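Local coordinates for protein L-lysine 6-monooxygenase involved in desferrioxamine biosynthesis (Erwinia amylovora CFBP1430, PDB 5O8P) that probably hydroxylates a terminal amine of cadaverine, using FAD and NADPH, as a step in the biosynthesis of the siderophore desferrioxamine, at residues L189-S203 with R331-H343. Residues are numbered along the deposited sequence; the frame is centred on the assembly and turned at random.
Sequences LQKKRSITVLGSGQS and RRTEGLVMATGYH. With FAD (flavin-adenine dinucleotide), chain C.
Thr333 holds OG1 trans to its backbone N (chi1 -165°), while Thr196 turns OG1 back beside its own N (chi1 -63°), and the two hydroxyls meet at 2.8 Å between Thr196 OG1 and Thr333 OG1. Thr196 is the donor, and Thr333 OG1 in turn donates a hydrogen bond to Gly335 O, which also receives Thr196 N from above its carbonyl plane; this oxygen thus ties both threonines together. One residue before Gly335, Glu334 N donates to Ser194 OG at 2.9 Å. The extended Glu334 side chain reaches Arg193 twice: OE1 takes the backbone N of Arg193 at 3.0 Å from above the carboxylate plane, and OE2 offers its syn lone pair to Arg193 NH1 in a salt bridge of 3.2 Å. Beyond Gly335, which lies against Leu189 CD2 and Lys192 CD, Val337 CG2 packs on Leu189 CD1 at 3.6 Å, and helix 202-213 covers this face. On the other face Leu198 meets Leu336 and Met338. The parallel ladder ends with Ala339 N on Leu198 O. After strand 194-198 a glycine-rich turn carries Ser200 and leads into the helix holding Ser203; both serines bind NADP(+), consistent with a Rossmann-type dinucleotide-binding fold.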
# COMPACT_ATOMS: atom_id res chain seq x y z
N LEU B 189 34.80 2.21 7.01
CA LEU B 189 34.23 0.87 7.11
C LEU B 189 34.17 0.17 5.76
O LEU B 189 34.54 -1.00 5.65
CB LEU B 189 32.82 0.92 7.73
CG LEU B 189 32.77 1.14 9.24
CD1 LEU B 189 31.39 1.62 9.69
CD2 LEU B 189 33.17 -0.14 9.98
N GLN B 190 33.72 0.88 4.73
CA GLN B 190 33.52 0.30 3.39
C GLN B 190 34.82 -0.14 2.69
O GLN B 190 34.78 -0.97 1.79
CB GLN B 190 32.68 1.24 2.50
CG GLN B 190 31.23 1.36 2.99
CD GLN B 190 30.33 2.18 2.07
OE1 GLN B 190 30.64 3.32 1.76
NE2 GLN B 190 29.22 1.59 1.64
N LYS B 191 35.96 0.40 3.13
CA LYS B 191 37.28 -0.09 2.67
C LYS B 191 37.67 -1.46 3.24
O LYS B 191 38.58 -2.09 2.71
CB LYS B 191 38.38 0.92 3.01
CG LYS B 191 38.35 2.18 2.17
CD LYS B 191 39.41 3.18 2.61
CE LYS B 191 39.20 4.52 1.94
NZ LYS B 191 39.80 5.65 2.70
N LYS B 192 37.02 -1.89 4.31
CA LYS B 192 37.37 -3.16 4.96
C LYS B 192 36.82 -4.37 4.21
O LYS B 192 35.94 -4.25 3.36
CB LYS B 192 36.90 -3.17 6.42
CG LYS B 192 37.42 -2.00 7.24
CD LYS B 192 37.13 -2.18 8.71
CE LYS B 192 37.52 -0.97 9.55
NZ LYS B 192 38.99 -0.75 9.69
N ARG B 193 37.40 -5.53 4.50
CA ARG B 193 37.01 -6.80 3.88
C ARG B 193 35.70 -7.33 4.43
O ARG B 193 34.98 -8.01 3.71
CB ARG B 193 38.09 -7.87 4.06
CG ARG B 193 39.21 -7.83 3.04
CD ARG B 193 40.13 -9.04 3.20
NE ARG B 193 41.44 -8.84 2.59
CZ ARG B 193 42.42 -8.07 3.09
NH1 ARG B 193 42.26 -7.38 4.22
NH2 ARG B 193 43.57 -7.98 2.43
N SER B 194 35.43 -7.07 5.71
CA SER B 194 34.22 -7.54 6.38
C SER B 194 33.71 -6.51 7.38
O SER B 194 34.51 -5.84 8.04
CB SER B 194 34.49 -8.87 7.10
OG SER B 194 35.59 -8.76 7.99
N ILE B 195 32.39 -6.37 7.46
CA ILE B 195 31.73 -5.47 8.41
C ILE B 195 30.68 -6.28 9.14
O ILE B 195 30.02 -7.12 8.53
CB ILE B 195 31.02 -4.29 7.69
CG1 ILE B 195 32.01 -3.52 6.81
CG2 ILE B 195 30.33 -3.37 8.70
CD1 ILE B 195 31.34 -2.52 5.89
N THR B 196 30.51 -6.03 10.43
CA THR B 196 29.49 -6.71 11.22
C THR B 196 28.68 -5.71 12.03
O THR B 196 29.21 -5.04 12.90
CB THR B 196 30.12 -7.75 12.17
OG1 THR B 196 30.78 -8.76 11.40
CG2 THR B 196 29.05 -8.40 13.07
N VAL B 197 27.40 -5.62 11.74
CA VAL B 197 26.49 -4.83 12.56
C VAL B 197 26.01 -5.69 13.73
O VAL B 197 25.46 -6.76 13.53
CB VAL B 197 25.30 -4.31 11.74
CG1 VAL B 197 24.39 -3.48 12.62
CG2 VAL B 197 25.80 -3.49 10.56
N LEU B 198 26.23 -5.20 14.93
CA LEU B 198 25.88 -5.90 16.14
C LEU B 198 24.76 -5.11 16.84
O LEU B 198 24.93 -3.94 17.15
CB LEU B 198 27.13 -6.03 17.00
CG LEU B 198 27.16 -7.21 17.95
CD1 LEU B 198 28.59 -7.70 18.13
CD2 LEU B 198 26.54 -6.84 19.30
N GLY B 199 23.59 -5.73 17.03
CA GLY B 199 22.40 -5.06 17.59
C GLY B 199 21.13 -5.26 16.77
O GLY B 199 21.21 -5.55 15.58
N SER B 200 19.98 -5.09 17.41
CA SER B 200 18.67 -5.49 16.85
C SER B 200 17.77 -4.33 16.33
O SER B 200 16.81 -4.58 15.62
CB SER B 200 17.88 -6.24 17.94
OG SER B 200 17.30 -5.35 18.89
N GLY B 201 18.05 -3.09 16.71
CA GLY B 201 17.11 -2.01 16.54
C GLY B 201 17.00 -1.34 15.19
O GLY B 201 17.56 -1.81 14.22
N GLN B 202 16.29 -0.22 15.15
CA GLN B 202 16.07 0.56 13.94
C GLN B 202 17.39 1.06 13.38
O GLN B 202 17.57 1.08 12.16
CB GLN B 202 15.13 1.74 14.21
CG GLN B 202 14.81 2.64 13.02
CD GLN B 202 14.03 1.95 11.92
OE1 GLN B 202 13.39 0.93 12.14
NE2 GLN B 202 14.06 2.52 10.73
N SER B 203 18.31 1.48 14.25
CA SER B 203 19.61 2.01 13.80
C SER B 203 20.43 0.93 13.10
O SER B 203 20.94 1.16 12.00
CB SER B 203 20.40 2.61 14.96
OG SER B 203 19.85 3.87 15.31
N ARG B 331 33.08 -15.73 15.80
CA ARG B 331 32.89 -15.12 14.50
C ARG B 331 33.98 -14.07 14.32
O ARG B 331 34.45 -13.50 15.31
CB ARG B 331 31.53 -14.43 14.49
CG ARG B 331 30.81 -14.41 13.18
CD ARG B 331 30.30 -15.79 12.81
NE ARG B 331 30.23 -15.84 11.36
CZ ARG B 331 30.19 -16.95 10.63
NH1 ARG B 331 30.19 -18.15 11.21
NH2 ARG B 331 30.18 -16.84 9.31
N ARG B 332 34.36 -13.79 13.08
CA ARG B 332 35.42 -12.82 12.82
C ARG B 332 34.94 -11.68 11.98
O ARG B 332 34.07 -11.85 11.15
CB ARG B 332 36.59 -13.48 12.10
CG ARG B 332 37.53 -14.25 13.01
CD ARG B 332 38.18 -15.34 12.16
NE ARG B 332 39.29 -15.99 12.83
CZ ARG B 332 40.49 -15.45 13.01
NH1 ARG B 332 40.77 -14.21 12.61
NH2 ARG B 332 41.45 -16.16 13.61
N THR B 333 35.52 -10.50 12.18
CA THR B 333 35.18 -9.32 11.39
C THR B 333 36.27 -8.24 11.53
O THR B 333 36.91 -8.13 12.58
CB THR B 333 33.79 -8.77 11.79
OG1 THR B 333 33.32 -7.84 10.80
CG2 THR B 333 33.80 -8.11 13.17
N GLU B 334 36.48 -7.47 10.46
CA GLU B 334 37.43 -6.36 10.50
C GLU B 334 36.72 -5.16 11.07
O GLU B 334 37.11 -4.64 12.12
CB GLU B 334 38.00 -6.05 9.12
CG GLU B 334 38.83 -7.19 8.54
CD GLU B 334 39.63 -6.80 7.30
OE1 GLU B 334 39.40 -5.70 6.75
OE2 GLU B 334 40.47 -7.63 6.87
N GLY B 335 35.67 -4.74 10.37
CA GLY B 335 34.82 -3.62 10.80
C GLY B 335 33.74 -4.11 11.73
O GLY B 335 33.23 -5.22 11.56
N LEU B 336 33.39 -3.30 12.71
CA LEU B 336 32.38 -3.64 13.69
C LEU B 336 31.56 -2.40 13.99
O LEU B 336 32.08 -1.41 14.48
CB LEU B 336 33.06 -4.15 14.96
CG LEU B 336 32.17 -4.52 16.14
CD1 LEU B 336 31.17 -5.57 15.73
CD2 LEU B 336 33.02 -5.03 17.30
N VAL B 337 30.27 -2.43 13.64
CA VAL B 337 29.35 -1.35 13.98
C VAL B 337 28.55 -1.80 15.18
O VAL B 337 27.80 -2.76 15.10
CB VAL B 337 28.42 -1.02 12.81
CG1 VAL B 337 27.37 -0.01 13.24
CG2 VAL B 337 29.21 -0.48 11.64
N MET B 338 28.73 -1.11 16.30
CA MET B 338 28.03 -1.41 17.53
C MET B 338 26.73 -0.58 17.62
O MET B 338 26.72 0.54 18.13
CB MET B 338 28.97 -1.13 18.70
CG MET B 338 28.62 -1.88 19.97
SD MET B 338 29.18 -3.58 19.93
CE MET B 338 30.95 -3.36 20.13
N ALA B 339 25.64 -1.12 17.08
CA ALA B 339 24.32 -0.47 17.09
C ALA B 339 23.52 -0.94 18.29
O ALA B 339 22.41 -1.46 18.16
CB ALA B 339 23.59 -0.76 15.78
N THR B 340 24.09 -0.73 19.46
CA THR B 340 23.55 -1.25 20.70
C THR B 340 22.73 -0.18 21.47
O THR B 340 22.38 -0.38 22.64
CB THR B 340 24.70 -1.78 21.56
OG1 THR B 340 25.75 -0.81 21.61
CG2 THR B 340 25.23 -3.08 20.94
N GLY B 341 22.44 0.94 20.81
CA GLY B 341 21.56 1.95 21.36
C GLY B 341 22.16 2.76 22.50
O GLY B 341 23.38 2.91 22.59
N TYR B 342 21.28 3.27 23.36
CA TYR B 342 21.59 4.29 24.36
C TYR B 342 21.10 3.86 25.75
O TYR B 342 20.18 3.07 25.87
CB TYR B 342 20.90 5.60 23.96
CG TYR B 342 21.43 6.22 22.68
CD1 TYR B 342 21.13 5.68 21.43
CD2 TYR B 342 22.20 7.37 22.72
CE1 TYR B 342 21.61 6.26 20.27
CE2 TYR B 342 22.67 7.97 21.57
CZ TYR B 342 22.38 7.41 20.34
OH TYR B 342 22.86 8.00 19.18
N HIS B 343 21.71 4.40 26.79
CA HIS B 343 21.28 4.17 28.18
C HIS B 343 21.27 5.51 28.91
O HIS B 343 22.15 6.34 28.66
CB HIS B 343 22.25 3.17 28.85
CG HIS B 343 22.07 3.00 30.33
ND1 HIS B 343 20.90 2.56 30.91
CD2 HIS B 343 22.96 3.16 31.34
CE1 HIS B 343 21.06 2.48 32.22
NE2 HIS B 343 22.30 2.84 32.51
PA FAD C . 18.95 14.65 23.15
O1A FAD C . 19.39 14.80 21.70
O2A FAD C . 19.62 13.61 24.01
O5B FAD C . 19.13 16.11 23.81
C5B FAD C . 19.94 16.35 24.95
C4B FAD C . 20.71 17.67 24.88
O4B FAD C . 21.13 18.04 26.21
C3B FAD C . 21.97 17.57 24.04
O3B FAD C . 22.02 18.69 23.15
C2B FAD C . 23.11 17.53 25.06
O2B FAD C . 24.33 18.13 24.60
C1B FAD C . 22.53 18.33 26.21
N9A FAD C . 23.17 18.13 27.54
C8A FAD C . 23.43 16.98 28.19
N7A FAD C . 24.02 17.23 29.39
C5A FAD C . 24.14 18.57 29.52
C6A FAD C . 24.68 19.53 30.53
N6A FAD C . 25.22 19.09 31.69
N1A FAD C . 24.60 20.86 30.25
C2A FAD C . 24.06 21.32 29.10
N3A FAD C . 23.57 20.51 28.14
C4A FAD C . 23.58 19.15 28.29
N1 FAD C . 11.96 8.80 18.44
C2 FAD C . 10.82 9.00 17.72
O2 FAD C . 9.75 9.13 18.35
N3 FAD C . 10.82 9.06 16.37
C4 FAD C . 11.95 8.92 15.65
O4 FAD C . 11.92 8.98 14.41
C4X FAD C . 13.24 8.70 16.36
N5 FAD C . 14.40 8.56 15.70
C5X FAD C . 15.56 8.36 16.38
C6 FAD C . 16.73 8.22 15.64
C7 FAD C . 17.96 8.01 16.27
C7M FAD C . 19.21 7.85 15.45
C8 FAD C . 18.00 7.94 17.76
C8M FAD C . 19.32 7.71 18.46
C9 FAD C . 16.83 8.08 18.51
C9A FAD C . 15.59 8.29 17.89
N10 FAD C . 14.36 8.44 18.61
C10 FAD C . 13.17 8.64 17.85
C1' FAD C . 14.26 8.40 20.10
C2' FAD C . 14.31 9.81 20.74
O2' FAD C . 13.43 10.71 20.04
C3' FAD C . 15.73 10.41 20.80
O3' FAD C . 16.59 9.58 21.58
C4' FAD C . 15.76 11.83 21.38
O4' FAD C . 16.90 12.53 20.87
C5' FAD C . 15.81 11.85 22.90
O5' FAD C . 15.31 13.10 23.37
P FAD C . 16.24 14.07 24.25
O1P FAD C . 15.46 15.34 24.53
O2P FAD C . 16.70 13.20 25.38
O3P FAD C . 17.35 14.36 23.09